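Side-chain contacts in Cif-like 1 (Burkholderia cenocepacia, PDB 7JQY), which probably hydrolyses epoxides, as a Cif-like member of the alpha/beta hydrolase superfamily that assembles into an octamer: residues R29-D34 / L38-G43; M50-H55 / G103-L108; Y62-V67 / H118-S123; H66-L71 / V78-Y83. The protein carries 1 engineered substitution. All coordinates share one frame; numbering follows the deposited sequence.

Contact 1 (R29-D34 / L38-G43); sequences RYAQLD and LHYVTG
Arg29 lays its CB over one face of the Tyr40 ring, a CH-pi contact with CB 3.7 Å from the ring centroid. The tyrosine side chain has CG wedged between its own backbone N and carbonyl carbon (chi1 63°), which swings the ring back across the neighbouring strand. Its CE1 edge reaches Ala31, whose CB sits 4.1 Å from Tyr40 CE1; a methyl is small enough to leave room for the ring. The end of the Arg29 chain leads away from the strand, and the contact with the ring is made by its aliphatic base. On the face carrying Tyr30 and His39, the two rings meet obliquely, with centroids 5.5 Å apart and planes 59° apart, and Tyr30 CE2 lies 3.8 Å from His39 CB. Between these two layers of side chains runs the ladder of an antiparallel beta hairpin at the edge of the alpha/beta hydrolase sheet. Arg29 and Tyr40 form one hydrogen-bonded pair, Ala31 and Leu38 another, the shortest bond running from Ala31 N to Leu38 O at 2.8 Å. Past the strand end, Leu33 CD1 packs on Leu38 CG at 4.1 Å. Farther out, Leu108 of helix 98-111 covers Ala31 and Tyr40, while Asp82 accepts a hydrogen bond from His39 ND1 and helps fix the imidazole. Tyr30 also packs on His200 of a second subunit.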
loop_
_atom_site.group_PDB
_atom_site.type_symbol
_atom_site.label_atom_id
_atom_site.label_comp_id
_atom_site.label_asym_id
_atom_site.label_seq_id
_atom_site.Cartn_x
_atom_site.Cartn_y
_atom_site.Cartn_z
ATOM N N ARG B 29 23.026 -2.569 27.895
ATOM C CA ARG B 29 22.654 -1.993 29.173
ATOM C C ARG B 29 21.863 -0.721 28.920
ATOM O O ARG B 29 21.945 -0.109 27.847
ATOM C CB ARG B 29 23.897 -1.664 30.014
ATOM C CG ARG B 29 24.189 -2.583 31.167
ATOM C CD ARG B 29 24.736 -3.914 30.713
ATOM N NE ARG B 29 24.733 -4.872 31.819
ATOM C CZ ARG B 29 24.164 -6.075 31.773
ATOM N NH1 ARG B 29 23.700 -6.547 30.624
ATOM N NH2 ARG B 29 24.190 -6.868 32.839
ATOM N N TYR B 30 21.119 -0.314 29.938
ATOM C CA TYR B 30 20.360 0.925 29.925
ATOM C C TYR B 30 20.815 1.793 31.084
ATOM O O TYR B 30 21.251 1.292 32.126
ATOM C CB TYR B 30 18.850 0.693 30.046
ATOM C CG TYR B 30 18.191 0.050 28.846
ATOM C CD1 TYR B 30 17.731 -1.261 28.908
ATOM C CD2 TYR B 30 17.997 0.757 27.670
ATOM C CE1 TYR B 30 17.116 -1.859 27.812
ATOM C CE2 TYR B 30 17.384 0.176 26.579
ATOM C CZ TYR B 30 16.942 -1.131 26.654
ATOM O OH TYR B 30 16.329 -1.718 25.569
ATOM N N ALA B 31 20.729 3.102 30.889
ATOM C CA ALA B 31 20.986 4.057 31.956
ATOM C C ALA B 31 19.805 5.005 32.022
ATOM O O ALA B 31 19.486 5.675 31.036
ATOM C CB ALA B 31 22.286 4.826 31.724
ATOM N N GLN B 32 19.138 5.034 33.160
ATOM C CA GLN B 32 18.031 5.952 33.348
ATOM C C GLN B 32 18.624 7.288 33.763
ATOM O O GLN B 32 19.315 7.378 34.783
ATOM C CB GLN B 32 17.038 5.424 34.386
ATOM C CG GLN B 32 15.712 6.172 34.416
ATOM C CD GLN B 32 14.926 5.996 33.132
ATOM O OE1 GLN B 32 14.711 4.877 32.677
ATOM N NE2 GLN B 32 14.515 7.108 32.525
ATOM N N LEU B 33 18.391 8.309 32.957
ATOM C CA LEU B 33 18.757 9.644 33.374
ATOM C C LEU B 33 17.511 10.220 34.015
ATOM O O LEU B 33 16.571 9.479 34.316
ATOM C CB LEU B 33 19.284 10.453 32.193
ATOM C CG LEU B 33 20.392 9.695 31.461
ATOM C CD1 LEU B 33 21.063 10.559 30.396
ATOM C CD2 LEU B 33 21.415 9.167 32.461
ATOM N N ASP B 34 17.464 11.536 34.222
ATOM C CA ASP B 34 16.390 12.045 35.071
ATOM C C ASP B 34 15.031 11.817 34.451
ATOM O O ASP B 34 14.053 11.602 35.179
ATOM C CB ASP B 34 16.556 13.541 35.343
ATOM C CG ASP B 34 17.498 13.819 36.463
ATOM O OD1 ASP B 34 17.537 12.995 37.394
ATOM O OD2 ASP B 34 18.201 14.843 36.399
ATOM N N LEU B 38 18.922 5.990 28.180
ATOM C CA LEU B 38 19.910 5.770 27.135
ATOM C C LEU B 38 20.354 4.314 27.130
ATOM O O LEU B 38 20.553 3.708 28.189
ATOM C CB LEU B 38 21.143 6.670 27.308
ATOM C CG LEU B 38 20.978 8.170 27.064
ATOM C CD1 LEU B 38 22.343 8.810 26.835
ATOM C CD2 LEU B 38 20.036 8.461 25.905
ATOM N N HIS B 39 20.518 3.771 25.924
ATOM C CA HIS B 39 21.015 2.424 25.691
ATOM C C HIS B 39 22.491 2.475 25.315
ATOM O O HIS B 39 22.932 3.381 24.602
ATOM C CB HIS B 39 20.198 1.755 24.583
ATOM C CG HIS B 39 20.756 0.452 24.107
ATOM N ND1 HIS B 39 21.495 0.341 22.948
ATOM C CD2 HIS B 39 20.654 -0.802 24.611
ATOM C CE1 HIS B 39 21.842 -0.921 22.770
ATOM N NE2 HIS B 39 21.342 -1.635 23.764
ATOM N N TYR B 40 23.260 1.510 25.804
ATOM C CA TYR B 40 24.676 1.470 25.482
ATOM C C TYR B 40 25.150 0.035 25.549
ATOM O O TYR B 40 24.528 -0.824 26.184
ATOM C CB TYR B 40 25.527 2.353 26.414
ATOM C CG TYR B 40 25.518 1.931 27.873
ATOM C CD1 TYR B 40 24.421 2.199 28.687
ATOM C CD2 TYR B 40 26.604 1.262 28.433
ATOM C CE1 TYR B 40 24.404 1.813 30.025
ATOM C CE2 TYR B 40 26.596 0.876 29.765
ATOM C CZ TYR B 40 25.493 1.152 30.552
ATOM O OH TYR B 40 25.482 0.766 31.873
ATOM N N VAL B 41 26.264 -0.212 24.878
ATOM C CA VAL B 41 26.898 -1.520 24.849
ATOM C C VAL B 41 28.263 -1.372 25.499
ATOM O O VAL B 41 28.998 -0.425 25.193
ATOM C CB VAL B 41 27.001 -2.053 23.406
ATOM C CG1 VAL B 41 27.769 -3.354 23.351
ATOM C CG2 VAL B 41 25.609 -2.250 22.846
ATOM N N THR B 42 28.586 -2.274 26.425
ATOM C CA THR B 42 29.799 -2.121 27.212
ATOM C C THR B 42 30.523 -3.453 27.363
ATOM O O THR B 42 29.906 -4.522 27.350
ATOM C CB THR B 42 29.505 -1.527 28.594
ATOM O OG1 THR B 42 30.746 -1.200 29.229
ATOM C CG2 THR B 42 28.713 -2.520 29.470
ATOM N N GLY B 43 31.847 -3.363 27.484
ATOM C CA GLY B 43 32.720 -4.510 27.674
ATOM C C GLY B 43 34.107 -4.053 28.087
ATOM O O GLY B 43 34.394 -2.856 28.178
#

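Contact 2 (M50-H55 / G103-L108); sequences MVVLLH and GDIRAL
Val52 and Ile105 bring strand 50-54 and helix 98-111 together with 8.8 Å between their CA atoms, a spacing too wide for backbone bonding and left to side chains to bridge. Ile105 does the bridging alone from the helix, and its branching at CB suits the task because two arms can serve two strand residues. The CG2 methyl stands anti to the backbone N and meets Val52 CG1 at 4.1 Å, the two side chains running at a slant to each other. The other arm, with CG1 anti to the carbonyl carbon (chi1 -55°), turns again at chi2 and carries CD1 to Leu54 CD2, 3.8 Å away. Here the leucine and isoleucine slide past one another in opposite directions, and Leu54 CD2 also comes within 4.0 Å of Ile105 CG1. Val52 and Leu54 are two positions apart on an extended strand, so both face the helix. This is the strand-to-helix layering of the alpha/beta hydrolase fold, in which helices cover the central sheet. Val128 of helix 124-135 touches both Leu54 and Ile105, and Tyr132 adds to the cover of Ile105, so the isoleucine is also a link to a second helix. With every touching group a buried hydrocarbon and no hydrogen bond between the segments, the contact relies on dispersion and the exclusion of water, and shape rather than direction sets its geometry.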
loop_
_atom_site.group_PDB
_atom_site.type_symbol
_atom_site.label_atom_id
_atom_site.label_comp_id
_atom_site.label_asym_id
_atom_site.label_seq_id
_atom_site.Cartn_x
_atom_site.Cartn_y
_atom_site.Cartn_z
ATOM N N MET B 50 38.087 4.386 30.911
ATOM C CA MET B 50 36.875 4.339 30.108
ATOM C C MET B 50 37.079 5.018 28.759
ATOM O O MET B 50 37.603 6.133 28.687
ATOM C CB MET B 50 35.720 5.006 30.835
ATOM C CG MET B 50 34.420 4.820 30.099
ATOM S SD MET B 50 33.009 5.427 31.009
ATOM C CE MET B 50 32.914 4.193 32.302
ATOM N N VAL B 51 36.661 4.340 27.693
ATOM C CA VAL B 51 36.628 4.897 26.347
ATOM C C VAL B 51 35.170 4.956 25.913
ATOM O O VAL B 51 34.514 3.913 25.779
ATOM C CB VAL B 51 37.464 4.074 25.353
ATOM C CG1 VAL B 51 37.451 4.730 23.980
ATOM C CG2 VAL B 51 38.890 3.935 25.856
ATOM N N VAL B 52 34.662 6.169 25.699
ATOM C CA VAL B 52 33.293 6.395 25.252
ATOM C C VAL B 52 33.314 6.642 23.751
ATOM O O VAL B 52 34.119 7.449 23.251
ATOM C CB VAL B 52 32.649 7.572 26.003
ATOM C CG1 VAL B 52 31.296 7.892 25.430
ATOM C CG2 VAL B 52 32.552 7.249 27.477
ATOM N N LEU B 53 32.449 5.927 23.029
ATOM C CA LEU B 53 32.343 6.013 21.578
ATOM C C LEU B 53 30.957 6.519 21.215
ATOM O O LEU B 53 29.953 5.964 21.675
ATOM C CB LEU B 53 32.592 4.646 20.927
ATOM C CG LEU B 53 33.818 3.869 21.423
ATOM C CD1 LEU B 53 33.926 2.512 20.779
ATOM C CD2 LEU B 53 35.071 4.667 21.145
ATOM N N LEU B 54 30.903 7.570 20.397
ATOM C CA LEU B 54 29.655 8.220 20.018
ATOM C C LEU B 54 29.504 8.185 18.501
ATOM O O LEU B 54 30.275 8.833 17.772
ATOM C CB LEU B 54 29.607 9.662 20.534
ATOM C CG LEU B 54 29.646 9.901 22.052
ATOM C CD1 LEU B 54 29.663 11.395 22.340
ATOM C CD2 LEU B 54 28.475 9.218 22.780
ATOM N N HIS B 55 28.489 7.454 18.040
ATOM C CA HIS B 55 28.127 7.327 16.638
ATOM C C HIS B 55 27.494 8.627 16.125
ATOM O O HIS B 55 27.331 9.610 16.854
ATOM C CB HIS B 55 27.134 6.181 16.468
ATOM C CG HIS B 55 25.820 6.466 17.115
ATOM N ND1 HIS B 55 24.867 7.271 16.532
ATOM C CD2 HIS B 55 25.325 6.110 18.324
ATOM C CE1 HIS B 55 23.830 7.380 17.340
ATOM N NE2 HIS B 55 24.083 6.685 18.436
ATOM N N GLY B 103 25.531 16.638 27.810
ATOM C CA GLY B 103 25.142 16.474 29.205
ATOM C C GLY B 103 24.563 15.101 29.496
ATOM O O GLY B 103 24.812 14.525 30.558
ATOM N N ASP B 104 23.792 14.555 28.552
ATOM C CA ASP B 104 23.308 13.185 28.691
ATOM C C ASP B 104 24.473 12.212 28.798
ATOM O O ASP B 104 24.490 11.328 29.663
ATOM C CB ASP B 104 22.428 12.808 27.503
ATOM C CG ASP B 104 21.199 13.674 27.386
ATOM O OD1 ASP B 104 20.734 13.872 26.241
ATOM O OD2 ASP B 104 20.686 14.133 28.432
ATOM N N ILE B 105 25.471 12.367 27.926
ATOM C CA ILE B 105 26.598 11.444 27.943
ATOM C C ILE B 105 27.358 11.567 29.253
ATOM O O ILE B 105 27.822 10.568 29.819
ATOM C CB ILE B 105 27.514 11.696 26.733
ATOM C CG1 ILE B 105 26.695 11.606 25.448
ATOM C CG2 ILE B 105 28.671 10.713 26.745
ATOM C CD1 ILE B 105 25.884 10.314 25.357
ATOM N N ARG B 106 27.472 12.788 29.772
ATOM C CA ARG B 106 28.169 12.984 31.036
ATOM C C ARG B 106 27.418 12.337 32.198
ATOM O O ARG B 106 28.033 11.715 33.070
ATOM C CB ARG B 106 28.383 14.473 31.285
ATOM C CG ARG B 106 29.146 14.769 32.551
ATOM C CD ARG B 106 29.534 16.220 32.595
ATOM N NE ARG B 106 30.303 16.540 33.787
ATOM C CZ ARG B 106 29.829 17.258 34.798
ATOM N NH1 ARG B 106 28.557 17.645 34.795
ATOM N NH2 ARG B 106 30.603 17.514 35.845
ATOM N N ALA B 107 26.094 12.475 32.233
ATOM C CA ALA B 107 25.326 11.879 33.326
ATOM C C ALA B 107 25.466 10.363 33.345
ATOM O O ALA B 107 25.577 9.759 34.416
ATOM C CB ALA B 107 23.855 12.278 33.218
ATOM N N LEU B 108 25.522 9.738 32.165
ATOM C CA LEU B 108 25.677 8.289 32.087
ATOM C C LEU B 108 27.072 7.855 32.521
ATOM O O LEU B 108 27.226 6.832 33.196
ATOM C CB LEU B 108 25.397 7.823 30.653
ATOM C CG LEU B 108 25.622 6.363 30.237
ATOM C CD1 LEU B 108 24.698 6.008 29.077
ATOM C CD2 LEU B 108 27.067 6.062 29.861
#

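Contact 3 (Y62-V67 / H118-S123); sequences YTWRHV and HLVGRS. Engineered in segment 118-123: Ser123 (natural residue Asp).
Trp64 turns its indole beside the backbone N (chi1 -54°), while Val120 holds CG1 anti to its own N (chi1 -173°), and these two settings bring ring and methyl together. The meeting lies in the core of the alpha/beta hydrolase fold: Val120 belongs to the central strand 117-122, which leads into a turn resembling the nucleophile elbow of the family. The six-membered end of the indole does the touching, with Trp64 CH2 3.7 Å and CZ3 3.9 Å from Val120 CG1. The broad indole reaches across from the segment before helix 68-73, and beta-branched valine, at home in an extended strand, offers it a methyl. Thr63 CG2 lies over one face of the indole, 3.6 Å above its plane, and Leu53 of strand 50-54 packs on both Trp64 and Val120. Farther along the strand, Arg122 CG passes Trp64 CZ2 at 4.4 Å, a loose contact made by the aliphatic part of the chain. The guanidinium is held beyond it by Gln59, by a salt bridge with Asp147 and by the carbonyl of His284, so this buried charge is well provided with partners. Next comes Ser123, an engineered residue standing where the natural protein has Asp, probably the nucleophile as in related epoxide hydrolases; its positive phi (50°) is the strained backbone expected of such an elbow. Within segment 62-67, Tyr62 O accepts both Arg65 N, at 3.3 Å, and Arg65 NH1, at 2.9 Å, the two donors approaching from opposite faces of the carbonyl plane.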
loop_
_atom_site.group_PDB
_atom_site.type_symbol
_atom_site.label_atom_id
_atom_site.label_comp_id
_atom_site.label_asym_id
_atom_site.label_seq_id
_atom_site.Cartn_x
_atom_site.Cartn_y
_atom_site.Cartn_z
ATOM N N TYR B 62 26.336 0.267 16.778
ATOM C CA TYR B 62 26.794 -0.846 15.953
ATOM C C TYR B 62 27.931 -0.449 15.015
ATOM O O TYR B 62 28.634 -1.327 14.502
ATOM C CB TYR B 62 25.599 -1.401 15.167
ATOM C CG TYR B 62 25.878 -2.592 14.259
ATOM C CD1 TYR B 62 25.951 -3.885 14.769
ATOM C CD2 TYR B 62 26.035 -2.423 12.884
ATOM C CE1 TYR B 62 26.183 -4.979 13.931
ATOM C CE2 TYR B 62 26.262 -3.503 12.046
ATOM C CZ TYR B 62 26.341 -4.780 12.573
ATOM O OH TYR B 62 26.572 -5.853 11.738
ATOM N N THR B 63 28.128 0.850 14.773
ATOM C CA THR B 63 29.198 1.259 13.873
ATOM C C THR B 63 30.585 1.010 14.459
ATOM O O THR B 63 31.551 0.913 13.696
ATOM C CB THR B 63 29.027 2.732 13.474
ATOM O OG1 THR B 63 29.823 2.997 12.318
ATOM C CG2 THR B 63 29.447 3.676 14.587
ATOM N N TRP B 64 30.700 0.851 15.774
ATOM C CA TRP B 64 31.968 0.611 16.449
ATOM C C TRP B 64 32.275 -0.870 16.618
ATOM O O TRP B 64 33.185 -1.215 17.377
ATOM C CB TRP B 64 31.976 1.293 17.821
ATOM C CG TRP B 64 31.653 2.755 17.746
ATOM C CD1 TRP B 64 30.484 3.348 18.088
ATOM C CD2 TRP B 64 32.511 3.800 17.282
ATOM N NE1 TRP B 64 30.554 4.699 17.880
ATOM C CE2 TRP B 64 31.791 5.006 17.383
ATOM C CE3 TRP B 64 33.823 3.836 16.789
ATOM C CZ2 TRP B 64 32.335 6.238 17.008
ATOM C CZ3 TRP B 64 34.365 5.067 16.417
ATOM C CH2 TRP B 64 33.621 6.245 16.527
ATOM N N ARG B 65 31.538 -1.742 15.926
ATOM C CA ARG B 65 31.621 -3.176 16.189
ATOM C C ARG B 65 33.021 -3.736 15.968
ATOM O O ARG B 65 33.419 -4.682 16.662
ATOM C CB ARG B 65 30.622 -3.918 15.310
ATOM C CG ARG B 65 30.899 -3.784 13.834
ATOM C CD ARG B 65 29.679 -4.147 13.025
ATOM N NE ARG B 65 29.908 -3.930 11.604
ATOM C CZ ARG B 65 29.730 -2.768 10.995
ATOM N NH1 ARG B 65 29.315 -1.710 11.691
ATOM N NH2 ARG B 65 29.975 -2.667 9.688
ATOM N N HIS B 66 33.782 -3.170 15.029
ATOM C CA HIS B 66 35.120 -3.656 14.734
ATOM C C HIS B 66 36.194 -2.931 15.518
ATOM O O HIS B 66 37.362 -3.320 15.438
ATOM C CB HIS B 66 35.432 -3.510 13.238
ATOM C CG HIS B 66 34.543 -4.325 12.354
ATOM N ND1 HIS B 66 34.495 -5.701 12.417
ATOM C CD2 HIS B 66 33.662 -3.958 11.390
ATOM C CE1 HIS B 66 33.625 -6.147 11.527
ATOM N NE2 HIS B 66 33.109 -5.110 10.890
ATOM N N VAL B 67 35.823 -1.917 16.296
ATOM C CA VAL B 67 36.773 -1.157 17.091
ATOM C C VAL B 67 36.725 -1.553 18.565
ATOM O O VAL B 67 37.769 -1.669 19.206
ATOM C CB VAL B 67 36.508 0.352 16.904
ATOM C CG1 VAL B 67 37.312 1.169 17.902
ATOM C CG2 VAL B 67 36.862 0.778 15.474
ATOM N N HIS B 118 38.418 8.682 27.868
ATOM C CA HIS B 118 38.816 8.979 26.499
ATOM C C HIS B 118 37.544 9.021 25.664
ATOM O O HIS B 118 36.586 8.289 25.940
ATOM C CB HIS B 118 39.771 7.917 25.959
ATOM C CG HIS B 118 41.002 7.737 26.791
ATOM N ND1 HIS B 118 42.136 8.507 26.626
ATOM C CD2 HIS B 118 41.273 6.886 27.809
ATOM C CE1 HIS B 118 43.055 8.126 27.496
ATOM N NE2 HIS B 118 42.557 7.143 28.224
ATOM N N LEU B 119 37.517 9.900 24.669
ATOM C CA LEU B 119 36.279 10.215 23.968
ATOM C C LEU B 119 36.509 10.176 22.465
ATOM O O LEU B 119 37.391 10.874 21.949
ATOM C CB LEU B 119 35.742 11.581 24.408
ATOM C CG LEU B 119 34.304 11.934 24.041
ATOM C CD1 LEU B 119 33.353 10.796 24.391
ATOM C CD2 LEU B 119 33.890 13.238 24.714
ATOM N N VAL B 120 35.697 9.381 21.765
ATOM C CA VAL B 120 35.753 9.221 20.316
ATOM C C VAL B 120 34.379 9.525 19.732
ATOM O O VAL B 120 33.370 8.981 20.197
ATOM C CB VAL B 120 36.181 7.797 19.922
ATOM C CG1 VAL B 120 36.398 7.709 18.403
ATOM C CG2 VAL B 120 37.413 7.368 20.703
ATOM N N GLY B 121 34.335 10.371 18.713
ATOM C CA GLY B 121 33.079 10.722 18.078
ATOM C C GLY B 121 33.236 10.887 16.582
ATOM O O GLY B 121 34.323 11.188 16.077
ATOM N N ARG B 122 32.127 10.677 15.870
ATOM C CA ARG B 122 32.041 10.932 14.435
ATOM C C ARG B 122 30.657 11.479 14.112
ATOM O O ARG B 122 29.693 11.259 14.853
ATOM C CB ARG B 122 32.338 9.670 13.596
ATOM C CG ARG B 122 31.199 8.656 13.500
ATOM C CD ARG B 122 31.462 7.628 12.397
ATOM N NE ARG B 122 31.610 8.266 11.094
ATOM C CZ ARG B 122 30.597 8.742 10.376
ATOM N NH1 ARG B 122 29.349 8.650 10.832
ATOM N NH2 ARG B 122 30.829 9.322 9.207
ATOM N N SER B 123 30.563 12.192 12.986
ATOM C CA SER B 123 29.299 12.803 12.534
ATOM C C SER B 123 28.675 13.583 13.691
ATOM O O SER B 123 29.391 14.344 14.361
ATOM C CB SER B 123 28.418 11.690 11.960
ATOM O OG SER B 123 27.074 12.123 11.785
#

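Contact 4 (H66-L71 / V78-Y83); sequences HVMPAL and VVAVDY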
loop_
_atom_site.group_PDB
_atom_site.type_symbol
_atom_site.label_atom_id
_atom_site.label_comp_id
_atom_site.label_asym_id
_atom_site.label_seq_id
_atom_site.Cartn_x
_atom_site.Cartn_y
_atom_site.Cartn_z
ATOM N N HIS B 66 33.782 -3.170 15.029
ATOM C CA HIS B 66 35.120 -3.656 14.734
ATOM C C HIS B 66 36.194 -2.931 15.518
ATOM O O HIS B 66 37.362 -3.320 15.438
ATOM C CB HIS B 66 35.432 -3.510 13.238
ATOM C CG HIS B 66 34.543 -4.325 12.354
ATOM N ND1 HIS B 66 34.495 -5.701 12.417
ATOM C CD2 HIS B 66 33.662 -3.958 11.390
ATOM C CE1 HIS B 66 33.625 -6.147 11.527
ATOM N NE2 HIS B 66 33.109 -5.110 10.890
ATOM N N VAL B 67 35.823 -1.917 16.296
ATOM C CA VAL B 67 36.773 -1.157 17.091
ATOM C C VAL B 67 36.725 -1.553 18.565
ATOM O O VAL B 67 37.769 -1.669 19.206
ATOM C CB VAL B 67 36.508 0.352 16.904
ATOM C CG1 VAL B 67 37.312 1.169 17.902
ATOM C CG2 VAL B 67 36.862 0.778 15.474
ATOM N N MET B 68 35.533 -1.815 19.104
ATOM C CA MET B 68 35.410 -2.107 20.535
ATOM C C MET B 68 36.179 -3.339 21.004
ATOM O O MET B 68 36.668 -3.317 22.149
ATOM C CB MET B 68 33.928 -2.240 20.910
ATOM C CG MET B 68 33.112 -1.034 20.516
ATOM S SD MET B 68 31.364 -1.404 20.282
ATOM C CE MET B 68 30.908 -1.911 21.939
ATOM N N PRO B 69 36.279 -4.438 20.244
ATOM C CA PRO B 69 37.067 -5.578 20.750
ATOM C C PRO B 69 38.524 -5.233 21.014
ATOM O O PRO B 69 39.046 -5.542 22.096
ATOM C CB PRO B 69 36.917 -6.624 19.636
ATOM C CG PRO B 69 35.662 -6.276 18.952
ATOM C CD PRO B 69 35.590 -4.784 18.986
ATOM N N ALA B 70 39.199 -4.606 20.045
ATOM C CA ALA B 70 40.614 -4.279 20.213
ATOM C C ALA B 70 40.830 -3.284 21.351
ATOM O O ALA B 70 41.831 -3.368 22.070
ATOM C CB ALA B 70 41.188 -3.741 18.902
ATOM N N LEU B 71 39.907 -2.331 21.530
ATOM C CA LEU B 71 40.032 -1.395 22.644
ATOM C C LEU B 71 39.917 -2.115 23.978
ATOM O O LEU B 71 40.709 -1.875 24.896
ATOM C CB LEU B 71 38.958 -0.308 22.543
ATOM C CG LEU B 71 39.157 0.778 21.493
ATOM C CD1 LEU B 71 37.991 1.740 21.514
ATOM C CD2 LEU B 71 40.469 1.506 21.759
ATOM N N VAL B 78 35.130 -0.089 27.416
ATOM C CA VAL B 78 34.462 0.488 26.252
ATOM C C VAL B 78 32.991 0.730 26.560
ATOM O O VAL B 78 32.298 -0.142 27.103
ATOM C CB VAL B 78 34.628 -0.412 25.021
ATOM C CG1 VAL B 78 34.149 0.327 23.780
ATOM C CG2 VAL B 78 36.090 -0.819 24.852
ATOM N N VAL B 79 32.513 1.922 26.217
ATOM C CA VAL B 79 31.114 2.301 26.357
ATOM C C VAL B 79 30.682 2.922 25.032
ATOM O O VAL B 79 30.975 4.094 24.765
ATOM C CB VAL B 79 30.889 3.279 27.514
ATOM C CG1 VAL B 79 29.418 3.698 27.582
ATOM C CG2 VAL B 79 31.332 2.656 28.828
ATOM N N ALA B 80 29.960 2.156 24.214
ATOM C CA ALA B 80 29.400 2.649 22.962
ATOM C C ALA B 80 27.931 2.955 23.201
ATOM O O ALA B 80 27.150 2.051 23.518
ATOM C CB ALA B 80 29.570 1.631 21.835
ATOM N N VAL B 81 27.564 4.226 23.078
ATOM C CA VAL B 81 26.265 4.731 23.508
ATOM C C VAL B 81 25.392 5.011 22.291
ATOM O O VAL B 81 25.853 5.599 21.306
ATOM C CB VAL B 81 26.429 6.009 24.360
ATOM C CG1 VAL B 81 25.099 6.426 24.967
ATOM C CG2 VAL B 81 27.483 5.802 25.428
ATOM N N ASP B 82 24.125 4.603 22.366
ATOM C CA ASP B 82 23.093 5.170 21.503
ATOM C C ASP B 82 22.679 6.498 22.118
ATOM O O ASP B 82 22.015 6.509 23.161
ATOM C CB ASP B 82 21.882 4.244 21.392
ATOM C CG ASP B 82 22.142 3.002 20.531
ATOM O OD1 ASP B 82 23.047 3.033 19.658
ATOM O OD2 ASP B 82 21.406 1.998 20.722
ATOM N N TYR B 83 23.049 7.620 21.492
ATOM C CA TYR B 83 22.719 8.889 22.133
ATOM C C TYR B 83 21.216 9.154 22.059
ATOM O O TYR B 83 20.457 8.399 21.442
ATOM C CB TYR B 83 23.526 10.062 21.548
ATOM C CG TYR B 83 23.501 10.313 20.056
ATOM C CD1 TYR B 83 22.316 10.396 19.344
ATOM C CD2 TYR B 83 24.695 10.547 19.369
ATOM C CE1 TYR B 83 22.318 10.651 17.979
ATOM C CE2 TYR B 83 24.712 10.805 18.021
ATOM C CZ TYR B 83 23.526 10.864 17.326
ATOM O OH TYR B 83 23.562 11.120 15.974
#
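Met68 and Val78 slant across one another, with Met68 CG 3.7 Å from Val78 CG1. The methionine then runs on past the valine and bends at its last torsion (chi3 63°), which brings the methyl CE to 3.8 Å from Ala80 CB; the sulfur SD is almost as near, at 3.9 Å. A long, unbranched and flexible chain suits this place, since it serves two strand residues at once, and the small alanine makes room for its end. Val78 divides its two methyls between two helix residues: CG1 goes to Met68, while CG2 meets Leu71 CB at 3.7 Å and also lies 3.7 Å from Met68 O. The segments belong to a beta-alpha-beta unit of the alpha/beta hydrolase fold, in which strand 50-54 leads through helix 68-73 to strand 77-82. Met68 and Leu71, three residues apart, fall on the side of the helix that faces the sheet, and Val78 and Ala80, two apart, on the side of the strand that faces the helix. Around them Leu53 touches Met68 and Val78, Val41 of strand 37-43 borders Met68, and Trp61 covers both Met68 and Ala80.

How the contacts relate
From the N terminus, contact 1 closes first, a short hairpin at the edge of the sheet, finished before the others begin. Contact 2 then opens at strand 50-54 and closes on helix 98-111, a long loop that contains the whole of contact 4. Contact 3 starts within that loop and ends beyond it on strand 117-122, so contacts 2 and 3 cross. Contacts 3 and 4 share His66 and Val67 and set out from the same stretch, one to the central strand, the other to strand 77-82. Strands 37-43, 77-82, 50-54 and 117-122 stand side by side, so all four contacts meet in one sheet; backbone hydrogen bonds such as Val41 N to Ala80 O and Leu54 N to Val120 O join them.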